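Local coordinates for protein putative mandelate racemase (Bordetella bronchiseptica, PDB 3OZY) that is of unknown function but, as a magnesium-binding member of the enolase superfamily related to mandelate racemase, probably acts on a carboxylate substrate such as a sugar diacid, at residues 91-94 with 95-99; 133-136 with 137-141; 144-147 with 148-152; 264-268 with 269-273. One frame throughout, in Å; residues are numbered along the deposited sequence.

Contact 1: 91-94 with 95-99; sequences GEVS and RNLGH
Glu92 and Asn96 join side chains across one turn at the C-terminal end of helix 81-97, in the N-terminal domain of this enolase-superfamily chain. The bond between their side chains is nearly straight: Asn96 ND2 gives its hydrogen to Glu92 OE1 at 3.0 Å, with an N-H...O angle of 177°. The donor uses the plane of its own amide, but the oxygen is met from above the carboxylate, the two flat groups standing 80° apart. A bend at chi2 (-80°) folds the Glu92 chain back over the turn, and its other oxygen, OE2, binds a glycerol, probably from the crystallisation liquor.

Backbone bonds run alongside. Asn96 N donates to Glu92 O at 2.9 Å and Leu97 N to Val93 O at the same length. The last, from Gly98 N to Ser94 O, is weak; Gly98, with positive phi, is where the chain leaves the helix.

Apolar contact is modest here: Val93 CG1 lies 4.3 Å from Leu97 CB, while helices 58-73 and 102-122 cover Val93.

Charged and aromatic ends turn to the dimer interface. Arg95 bonds Asn203 O and His385 O of the second subunit, and His99 ND1 bonds Asp233 there. A water lies at the edge of the Arg95 guanidinium, in its plane, accepting from NH1 at 3.1 Å.

Contact 2: 133-136 with 137-141; sequences KFHT and RGVRA
His135 meets Gly138 and the first residue of strand 139-146, Val139, through its CB, which lies 3.4 Å from Gly138 O and 4.0 Å from Val139 CG2. This is the close-packed side of the turn. The Val139 methyl reaches His135 because CG1 is anti to the backbone N (chi1 170°), placing CG2 beside that nitrogen; helix 309-321 also packs on Val139. The imidazole itself is fixed from two directions: Phe134 CD2 sits over the centre of one face, 3.4 Å above the plane, and NE2 is hydrogen-bonded to His324 O. Backbone closure comes from Gly138 N, which donates to His135 O at 3.1 Å from well above the carbonyl plane.

The solvent side is much looser. Thr136 and Arg137, both exposed, run side by side and point the same way. A bend at chi2 (-71°) swings the Arg137 guanidinium back so that NH1 comes 2.9 Å from Thr136 OG1, but the angle is too poor for a hydrogen bond.

From His135 to Gly138 the chain makes a type I beta turn, overlapping an inverse gamma turn centred on His135; together they lead from the loop after helix 126-129 into a strand of the beta-alpha barrel.

Contact 3: 144-147 with 148-152; sequences SSIY and WDLTP. With ACY (acetic acid), chain I; ACY (acetic acid), chain H.
Tyr147 OH donates to OXT of the chain I acetate at 2.5 Å, just past the end of strand 139-146 of the beta-alpha barrel, and the acetate oxygen lies at the edge of the Tyr147 ring, in its plane. The Tyr147 side chain comes within about 7 Å of a magnesium ion, so this acetate, probably from the crystallisation liquor, may mark part of the active-site pocket.

A water spans Tyr147 to Leu150, donating to Tyr147 O at 2.8 Å and accepting from Leu150 N at 3.3 Å. It thereby ties the residue that follows the strand to the segment leading into helix 152-164, where the two backbones share no direct hydrogen bond.

A second acetate, chain H, takes a hydrogen from Asp149 N through its OXT at 2.9 Å. Its other oxygen lies over one face of the Trp148 indole, 4.1 Å above the plane and offset toward the rim. The Asp149 carboxylate turns to Arg176, forming a salt bridge.

Ile146 and Leu150 cross at about a right angle. Ile146 CG2, anti to its nitrogen, is the branch that does the touching, and helix 152-164 packs against both residues. Ile146 CG2 and Leu150 CD1 are 3.4 Å apart, tighter than usual for two methyl carbons.

Contact 4: 264-268 with 269-273; sequences DYIRN and DAIDV
A chi1 of -164° sends Ile271 CG1 away from the backbone N and tucks CG2 between that nitrogen and the carbonyl carbon, where it meets the helix at two points: Tyr265 CB at 3.8 Å and Ile266 CG1 at 4.0 Å. The Ala270 methyl lies against the same tyrosine, CB 3.8 Å from Tyr265 CD2. Ala270 O approaches the edge of the same ring, in its plane; this buried oxygen has no hydrogen-bonding partner in the model. The far end of the tyrosine is held by Ile232 O, which its hydroxyl bonds.

Tyr265 O is gripped from opposite faces of its carbonyl plane, by Asn268 N and by Ala270 N, the latter at 3.0 Å. Asn268 also folds its side chain back on the helix: ND2 donates to Asp264 O at 2.7 Å, close to the plane of its own amide. Toward solvent, one water joins Ile266 O to Asp269 OD1, and a second donates to Asp269 OD2.

Asp269 takes positive phi, and its N bonds Ile266 O at 3.0 Å. Paired with the longer-span bond from Ala270 N to Tyr265 O, this is a Schellman motif, which closes helix 258-267 as the chain turns toward strand 273-274 of the barrel.

In the fold
Contact 1 lies in the N-terminal domain, whereas contacts 2 and 3 sit at the two ends of strand 139-146, their centres 28 Å apart, and contact 4 links a barrel helix to its next strand. Contacts 1 and 3 are largely buried; contacts 2 and 4 mix buried and exposed residues. Contacts 1 and 4 both lie at the C-terminal end of a helix, but a Schellman motif with an apolar cluster closes 258-267, while a side-chain bond one turn back accompanies the end of 81-97. Both reach the second subunit; contacts 2 and 3 do not. Bound acetates distinguish contact 3, whereas contact 2 relies on backbone turns.

Contact 1: 91-94 with 95-99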
loop_
_atom_site.group_PDB
_atom_site.type_symbol
_atom_site.label_atom_id
_atom_site.label_comp_id
_atom_site.label_asym_id
_atom_site.label_seq_id
_atom_site.Cartn_x
_atom_site.Cartn_y
_atom_site.Cartn_z
ATOM N N GLY A 91 -11.903 7.592 5.660
ATOM C CA GLY A 91 -13.169 7.189 5.075
ATOM C C GLY A 91 -13.025 6.094 4.040
ATOM O O GLY A 91 -13.863 5.194 3.973
ATOM N N GLU A 92 -11.957 6.155 3.244
ATOM C CA GLU A 92 -11.770 5.231 2.121
ATOM C C GLU A 92 -10.379 4.630 1.964
ATOM O O GLU A 92 -10.235 3.420 1.847
ATOM C CB GLU A 92 -12.089 5.922 0.786
ATOM C CG GLU A 92 -13.566 6.043 0.465
ATOM C CD GLU A 92 -14.170 4.765 -0.099
ATOM O OE1 GLU A 92 -13.490 3.719 -0.133
ATOM O OE2 GLU A 92 -15.345 4.819 -0.520
ATOM N N VAL A 93 -9.362 5.482 1.877
ATOM C CA VAL A 93 -8.105 5.054 1.263
ATOM C C VAL A 93 -7.289 4.061 2.092
ATOM O O VAL A 93 -6.841 3.043 1.563
ATOM C CB VAL A 93 -7.251 6.270 0.836
ATOM C CG1 VAL A 93 -5.871 5.827 0.365
ATOM C CG2 VAL A 93 -7.968 7.057 -0.258
ATOM N N SER A 94 -7.105 4.331 3.380
ATOM C CA SER A 94 -6.277 3.449 4.192
ATOM C C SER A 94 -6.770 2.000 4.133
ATOM O O SER A 94 -6.046 1.092 3.734
ATOM C CB SER A 94 -6.228 3.929 5.640
ATOM O OG SER A 94 -5.411 3.057 6.409
ATOM N N ARG A 95 -8.029 1.785 4.505
ATOM C CA ARG A 95 -8.561 0.428 4.513
ATOM C C ARG A 95 -8.827 -0.113 3.116
ATOM O O ARG A 95 -8.513 -1.267 2.826
ATOM C CB ARG A 95 -9.854 0.343 5.328
ATOM C CG ARG A 95 -9.684 0.584 6.817
ATOM C CD ARG A 95 -11.014 0.326 7.550
ATOM N NE ARG A 95 -10.965 0.724 8.962
ATOM C CZ ARG A 95 -11.177 1.961 9.404
ATOM N NH1 ARG A 95 -11.476 2.942 8.562
ATOM N NH2 ARG A 95 -11.101 2.220 10.704
ATOM N N ASN A 96 -9.415 0.705 2.252
ATOM C CA ASN A 96 -9.981 0.177 1.012
ATOM C C ASN A 96 -9.049 0.256 -0.196
ATOM O O ASN A 96 -9.357 -0.303 -1.250
ATOM C CB ASN A 96 -11.348 0.818 0.706
ATOM C CG ASN A 96 -12.344 0.672 1.855
ATOM O OD1 ASN A 96 -12.224 -0.213 2.698
ATOM N ND2 ASN A 96 -13.330 1.563 1.891
ATOM N N LEU A 97 -7.915 0.944 -0.048
ATOM C CA LEU A 97 -6.856 0.869 -1.056
ATOM C C LEU A 97 -5.514 0.439 -0.470
ATOM O O LEU A 97 -4.578 0.177 -1.222
ATOM C CB LEU A 97 -6.706 2.186 -1.828
ATOM C CG LEU A 97 -7.870 2.510 -2.769
ATOM C CD1 LEU A 97 -7.738 3.920 -3.340
ATOM C CD2 LEU A 97 -7.991 1.479 -3.889
ATOM N N GLY A 98 -5.434 0.331 0.859
ATOM C CA GLY A 98 -4.217 -0.081 1.549
ATOM C C GLY A 98 -3.432 1.094 2.087
ATOM O O GLY A 98 -3.331 2.138 1.440
ATOM N N HIS A 99 -2.867 0.934 3.277
ATOM C CA HIS A 99 -2.276 2.073 3.965
ATOM C C HIS A 99 -0.969 2.615 3.347
ATOM O O HIS A 99 -0.623 3.763 3.613
ATOM C CB HIS A 99 -2.114 1.783 5.466
ATOM C CG HIS A 99 -1.086 0.741 5.794
ATOM N ND1 HIS A 99 -0.259 0.847 6.894
ATOM C CD2 HIS A 99 -0.756 -0.425 5.189
ATOM C CE1 HIS A 99 0.537 -0.207 6.948
ATOM N NE2 HIS A 99 0.260 -0.993 5.922
HETATM O O HOH W 1 -12.431 2.976 5.626
#

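Contact 2: 133-136 with 137-141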
loop_
_atom_site.group_PDB
_atom_site.type_symbol
_atom_site.label_atom_id
_atom_site.label_comp_id
_atom_site.label_asym_id
_atom_site.label_seq_id
_atom_site.Cartn_x
_atom_site.Cartn_y
_atom_site.Cartn_z
ATOM N N LYS A 133 9.849 31.922 1.588
ATOM C CA LYS A 133 11.095 31.219 1.324
ATOM C C LYS A 133 11.983 31.114 2.550
ATOM O O LYS A 133 12.021 32.024 3.384
ATOM C CB LYS A 133 11.871 31.905 0.199
ATOM C CG LYS A 133 11.172 31.814 -1.143
ATOM C CD LYS A 133 11.920 32.579 -2.229
ATOM C CE LYS A 133 11.194 32.380 -3.547
ATOM N NZ LYS A 133 11.873 33.042 -4.702
ATOM N N PHE A 134 12.672 29.980 2.660
ATOM C CA PHE A 134 13.907 29.898 3.419
ATOM C C PHE A 134 15.089 30.145 2.468
ATOM O O PHE A 134 15.968 30.953 2.748
ATOM C CB PHE A 134 14.077 28.524 4.079
ATOM C CG PHE A 134 15.425 28.349 4.718
ATOM C CD1 PHE A 134 15.635 28.718 6.039
ATOM C CD2 PHE A 134 16.496 27.870 3.980
ATOM C CE1 PHE A 134 16.886 28.586 6.617
ATOM C CE2 PHE A 134 17.751 27.733 4.554
ATOM C CZ PHE A 134 17.942 28.095 5.875
ATOM N N HIS A 135 15.095 29.431 1.344
ATOM C CA HIS A 135 16.170 29.538 0.362
ATOM C C HIS A 135 15.917 30.726 -0.555
ATOM O O HIS A 135 15.524 30.566 -1.707
ATOM C CB HIS A 135 16.272 28.241 -0.438
ATOM C CG HIS A 135 16.673 27.061 0.389
ATOM N ND1 HIS A 135 17.971 26.857 0.806
ATOM C CD2 HIS A 135 15.947 26.033 0.893
ATOM C CE1 HIS A 135 18.029 25.752 1.528
ATOM N NE2 HIS A 135 16.816 25.231 1.594
ATOM N N THR A 136 16.152 31.924 -0.031
ATOM C CA THR A 136 15.768 33.143 -0.737
ATOM C C THR A 136 16.497 33.338 -2.071
ATOM O O THR A 136 15.937 33.925 -2.999
ATOM C CB THR A 136 15.967 34.402 0.145
ATOM O OG1 THR A 136 17.346 34.532 0.505
ATOM C CG2 THR A 136 15.126 34.316 1.419
ATOM N N ARG A 137 17.728 32.840 -2.167
ATOM C CA ARG A 137 18.527 33.009 -3.383
ATOM C C ARG A 137 18.240 31.936 -4.432
ATOM O O ARG A 137 18.672 32.050 -5.582
ATOM C CB ARG A 137 20.018 32.988 -3.050
ATOM C CG ARG A 137 20.453 34.026 -2.029
ATOM C CD ARG A 137 20.403 35.431 -2.599
ATOM N NE ARG A 137 20.871 36.422 -1.633
ATOM C CZ ARG A 137 20.089 37.025 -0.744
ATOM N NH1 ARG A 137 18.792 36.741 -0.696
ATOM N NH2 ARG A 137 20.602 37.914 0.096
ATOM N N GLY A 138 17.526 30.889 -4.033
ATOM C CA GLY A 138 17.262 29.766 -4.914
ATOM C C GLY A 138 17.639 28.440 -4.282
ATOM O O GLY A 138 18.260 28.405 -3.222
ATOM N N VAL A 139 17.279 27.363 -4.971
ATOM C CA VAL A 139 17.377 26.007 -4.457
ATOM C C VAL A 139 18.383 25.187 -5.272
ATOM O O VAL A 139 18.233 25.043 -6.484
ATOM C CB VAL A 139 15.983 25.337 -4.514
ATOM C CG1 VAL A 139 16.066 23.841 -4.212
ATOM C CG2 VAL A 139 15.017 26.039 -3.563
ATOM N N ARG A 140 19.405 24.654 -4.609
ATOM C CA ARG A 140 20.401 23.841 -5.305
ATOM C C ARG A 140 19.797 22.547 -5.847
ATOM O O ARG A 140 19.187 21.773 -5.093
ATOM C CB ARG A 140 21.567 23.514 -4.377
ATOM C CG ARG A 140 22.656 22.725 -5.070
ATOM C CD ARG A 140 23.535 22.031 -4.066
ATOM N NE ARG A 140 24.814 21.654 -4.651
ATOM C CZ ARG A 140 25.812 21.139 -3.954
ATOM N NH1 ARG A 140 25.661 20.944 -2.649
ATOM N NH2 ARG A 140 26.955 20.824 -4.552
ATOM N N ALA A 141 19.962 22.324 -7.150
ATOM C CA ALA A 141 19.392 21.160 -7.830
ATOM C C ALA A 141 20.453 20.124 -8.174
ATOM O O ALA A 141 21.654 20.429 -8.242
ATOM C CB ALA A 141 18.663 21.587 -9.103
#

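Contact 3: 144-147 with 148-152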
loop_
_atom_site.group_PDB
_atom_site.type_symbol
_atom_site.label_atom_id
_atom_site.label_comp_id
_atom_site.label_asym_id
_atom_site.label_seq_id
_atom_site.Cartn_x
_atom_site.Cartn_y
_atom_site.Cartn_z
ATOM N N SER A 144 19.101 14.371 -12.325
ATOM C CA SER A 144 18.599 13.036 -12.058
ATOM C C SER A 144 18.210 12.362 -13.379
ATOM O O SER A 144 17.268 12.821 -14.020
ATOM C CB SER A 144 17.368 13.162 -11.152
ATOM O OG SER A 144 16.860 11.892 -10.796
ATOM N N SER A 145 18.904 11.310 -13.830
ATOM C CA SER A 145 20.125 10.728 -13.270
ATOM C C SER A 145 20.925 10.178 -14.447
ATOM O O SER A 145 20.440 10.151 -15.576
ATOM C CB SER A 145 19.800 9.537 -12.363
ATOM O OG SER A 145 19.152 9.937 -11.168
ATOM N N ILE A 146 22.140 9.730 -14.158
ATOM C CA ILE A 146 22.967 8.944 -15.071
ATOM C C ILE A 146 22.568 7.491 -14.826
ATOM O O ILE A 146 22.645 7.007 -13.688
ATOM C CB ILE A 146 24.453 9.168 -14.762
ATOM C CG1 ILE A 146 24.797 10.647 -14.970
ATOM C CG2 ILE A 146 25.330 8.260 -15.624
ATOM C CD1 ILE A 146 26.141 11.071 -14.412
ATOM N N TYR A 147 22.081 6.811 -15.861
ATOM C CA TYR A 147 21.468 5.494 -15.701
ATOM C C TYR A 147 22.438 4.334 -15.964
ATOM O O TYR A 147 23.644 4.545 -16.141
ATOM C CB TYR A 147 20.181 5.390 -16.549
ATOM C CG TYR A 147 18.977 6.004 -15.849
ATOM C CD1 TYR A 147 18.850 7.381 -15.717
ATOM C CD2 TYR A 147 17.978 5.204 -15.300
ATOM C CE1 TYR A 147 17.758 7.956 -15.057
ATOM C CE2 TYR A 147 16.884 5.769 -14.642
ATOM C CZ TYR A 147 16.782 7.142 -14.526
ATOM O OH TYR A 147 15.701 7.710 -13.875
ATOM N N TRP A 148 21.915 3.112 -15.955
ATOM C CA TRP A 148 22.698 1.922 -16.253
ATOM C C TRP A 148 23.180 1.931 -17.705
ATOM O O TRP A 148 22.884 2.854 -18.463
ATOM C CB TRP A 148 21.844 0.675 -16.029
ATOM C CG TRP A 148 21.488 0.377 -14.589
ATOM C CD1 TRP A 148 21.915 1.030 -13.466
ATOM C CD2 TRP A 148 20.645 -0.680 -14.149
ATOM N NE1 TRP A 148 21.361 0.441 -12.343
ATOM C CE2 TRP A 148 20.579 -0.613 -12.741
ATOM C CE3 TRP A 148 19.925 -1.677 -14.814
ATOM C CZ2 TRP A 148 19.833 -1.515 -11.985
ATOM C CZ3 TRP A 148 19.178 -2.565 -14.067
ATOM C CH2 TRP A 148 19.141 -2.485 -12.667
ATOM N N ASP A 149 23.925 0.895 -18.080
ATOM C CA ASP A 149 24.330 0.671 -19.473
ATOM C C ASP A 149 25.407 1.631 -19.983
ATOM O O ASP A 149 25.492 1.889 -21.185
ATOM C CB ASP A 149 23.106 0.690 -20.401
ATOM C CG ASP A 149 22.027 -0.283 -19.956
ATOM O OD1 ASP A 149 22.289 -1.498 -19.933
ATOM O OD2 ASP A 149 20.916 0.171 -19.606
ATOM N N LEU A 150 26.236 2.147 -19.082
ATOM C CA LEU A 150 27.350 3.008 -19.470
ATOM C C LEU A 150 28.682 2.412 -19.048
ATOM O O LEU A 150 28.762 1.689 -18.054
ATOM C CB LEU A 150 27.214 4.382 -18.813
ATOM C CG LEU A 150 25.943 5.168 -19.129
ATOM C CD1 LEU A 150 25.995 6.504 -18.436
ATOM C CD2 LEU A 150 25.772 5.372 -20.629
ATOM N N THR A 151 29.735 2.731 -19.795
ATOM C CA THR A 151 31.103 2.448 -19.367
ATOM C C THR A 151 31.556 3.543 -18.402
ATOM O O THR A 151 30.916 4.581 -18.298
ATOM C CB THR A 151 32.056 2.485 -20.553
ATOM O OG1 THR A 151 32.074 3.815 -21.081
ATOM C CG2 THR A 151 31.618 1.502 -21.628
ATOM N N PRO A 152 32.690 3.337 -17.719
ATOM C CA PRO A 152 33.131 4.396 -16.798
ATOM C C PRO A 152 33.410 5.737 -17.486
ATOM O O PRO A 152 33.024 6.791 -16.973
ATOM C CB PRO A 152 34.396 3.803 -16.161
ATOM C CG PRO A 152 34.157 2.306 -16.219
ATOM C CD PRO A 152 33.449 2.086 -17.541
HETATM C C ACY I . 13.727 5.438 -11.903
HETATM O O ACY I . 14.665 4.824 -11.365
HETATM O OXT ACY I . 13.890 6.317 -12.776
HETATM C CH3 ACY I . 12.317 5.107 -11.509
HETATM C C ACY H . 25.310 -1.396 -15.424
HETATM O O ACY H . 24.709 -2.220 -14.698
HETATM O OXT ACY H . 25.130 -1.319 -16.658
HETATM C CH3 ACY H . 26.301 -0.464 -14.786
HETATM O O HOH W 2 25.927 2.927 -15.909
#

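Contact 4: 264-268 with 269-273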
loop_
_atom_site.group_PDB
_atom_site.type_symbol
_atom_site.label_atom_id
_atom_site.label_comp_id
_atom_site.label_asym_id
_atom_site.label_seq_id
_atom_site.Cartn_x
_atom_site.Cartn_y
_atom_site.Cartn_z
ATOM N N ASP A 264 8.755 5.061 11.504
ATOM C CA ASP A 264 9.341 3.750 11.767
ATOM C C ASP A 264 10.836 3.724 11.450
ATOM O O ASP A 264 11.612 3.126 12.183
ATOM C CB ASP A 264 8.614 2.651 10.996
ATOM C CG ASP A 264 7.300 2.267 11.631
ATOM O OD1 ASP A 264 7.108 2.544 12.832
ATOM O OD2 ASP A 264 6.466 1.681 10.926
ATOM N N TYR A 265 11.246 4.354 10.349
ATOM C CA TYR A 265 12.673 4.436 10.055
ATOM C C TYR A 265 13.415 5.240 11.113
ATOM O O TYR A 265 14.477 4.828 11.574
ATOM C CB TYR A 265 12.914 5.012 8.651
ATOM C CG TYR A 265 12.971 3.976 7.553
ATOM C CD1 TYR A 265 11.813 3.381 7.064
ATOM C CD2 TYR A 265 14.185 3.609 6.998
ATOM C CE1 TYR A 265 11.873 2.430 6.063
ATOM C CE2 TYR A 265 14.257 2.662 5.996
ATOM C CZ TYR A 265 13.100 2.080 5.527
ATOM O OH TYR A 265 13.194 1.137 4.522
ATOM N N ILE A 266 12.860 6.380 11.500
ATOM C CA ILE A 266 13.518 7.230 12.491
ATOM C C ILE A 266 13.658 6.520 13.839
ATOM O O ILE A 266 14.719 6.569 14.469
ATOM C CB ILE A 266 12.790 8.573 12.649
ATOM C CG1 ILE A 266 12.904 9.396 11.360
ATOM C CG2 ILE A 266 13.336 9.360 13.854
ATOM C CD1 ILE A 266 12.039 10.618 11.360
ATOM N N ARG A 267 12.603 5.837 14.269
ATOM C CA ARG A 267 12.612 5.143 15.561
ATOM C C ARG A 267 13.597 3.980 15.590
ATOM O O ARG A 267 13.979 3.491 16.660
ATOM C CB ARG A 267 11.210 4.638 15.921
ATOM C CG ARG A 267 10.235 5.736 16.276
ATOM C CD ARG A 267 8.899 5.165 16.729
ATOM N NE ARG A 267 9.009 4.442 17.994
ATOM C CZ ARG A 267 8.837 3.131 18.129
ATOM N NH1 ARG A 267 8.540 2.385 17.075
ATOM N NH2 ARG A 267 8.959 2.567 19.325
ATOM N N ASN A 268 13.992 3.525 14.410
ATOM C CA ASN A 268 14.983 2.475 14.308
ATOM C C ASN A 268 16.359 2.967 13.868
ATOM O O ASN A 268 17.205 2.166 13.474
ATOM C CB ASN A 268 14.469 1.376 13.386
ATOM C CG ASN A 268 13.336 0.597 14.018
ATOM O OD1 ASN A 268 13.568 -0.234 14.897
ATOM N ND2 ASN A 268 12.100 0.885 13.607
ATOM N N ASP A 269 16.573 4.280 13.941
ATOM C CA ASP A 269 17.871 4.875 13.606
ATOM C C ASP A 269 18.337 4.448 12.212
ATOM O O ASP A 269 19.521 4.197 11.977
ATOM C CB ASP A 269 18.916 4.519 14.677
ATOM C CG ASP A 269 18.572 5.103 16.046
ATOM O OD1 ASP A 269 18.090 6.250 16.109
ATOM O OD2 ASP A 269 18.792 4.414 17.064
ATOM N N ALA A 270 17.390 4.403 11.281
ATOM C CA ALA A 270 17.620 3.752 10.002
ATOM C C ALA A 270 17.654 4.713 8.809
ATOM O O ALA A 270 17.675 4.262 7.666
ATOM C CB ALA A 270 16.561 2.670 9.778
ATOM N N ILE A 271 17.666 6.022 9.044
ATOM C CA ILE A 271 17.582 6.946 7.905
ATOM C C ILE A 271 18.270 8.279 8.173
ATOM O O ILE A 271 18.161 8.831 9.272
ATOM C CB ILE A 271 16.095 7.162 7.497
ATOM C CG1 ILE A 271 15.958 7.789 6.105
ATOM C CG2 ILE A 271 15.324 7.948 8.578
ATOM C CD1 ILE A 271 14.507 7.737 5.598
ATOM N N ASP A 272 18.976 8.797 7.166
ATOM C CA ASP A 272 19.584 10.128 7.228
ATOM C C ASP A 272 18.783 11.158 6.441
ATOM O O ASP A 272 18.649 12.310 6.858
ATOM C CB ASP A 272 21.015 10.099 6.688
ATOM C CG ASP A 272 21.950 9.298 7.558
ATOM O OD1 ASP A 272 22.073 9.607 8.765
ATOM O OD2 ASP A 272 22.552 8.350 7.018
ATOM N N VAL A 273 18.289 10.741 5.277
ATOM C CA VAL A 273 17.576 11.630 4.366
ATOM C C VAL A 273 16.230 11.007 4.024
ATOM O O VAL A 273 16.166 9.935 3.412
ATOM C CB VAL A 273 18.381 11.874 3.076
ATOM C CG1 VAL A 273 17.548 12.645 2.057
ATOM C CG2 VAL A 273 19.690 12.603 3.380
HETATM O O HOH W 3 17.003 8.399 14.235
HETATM O O HOH W 4 16.659 4.045 18.791
#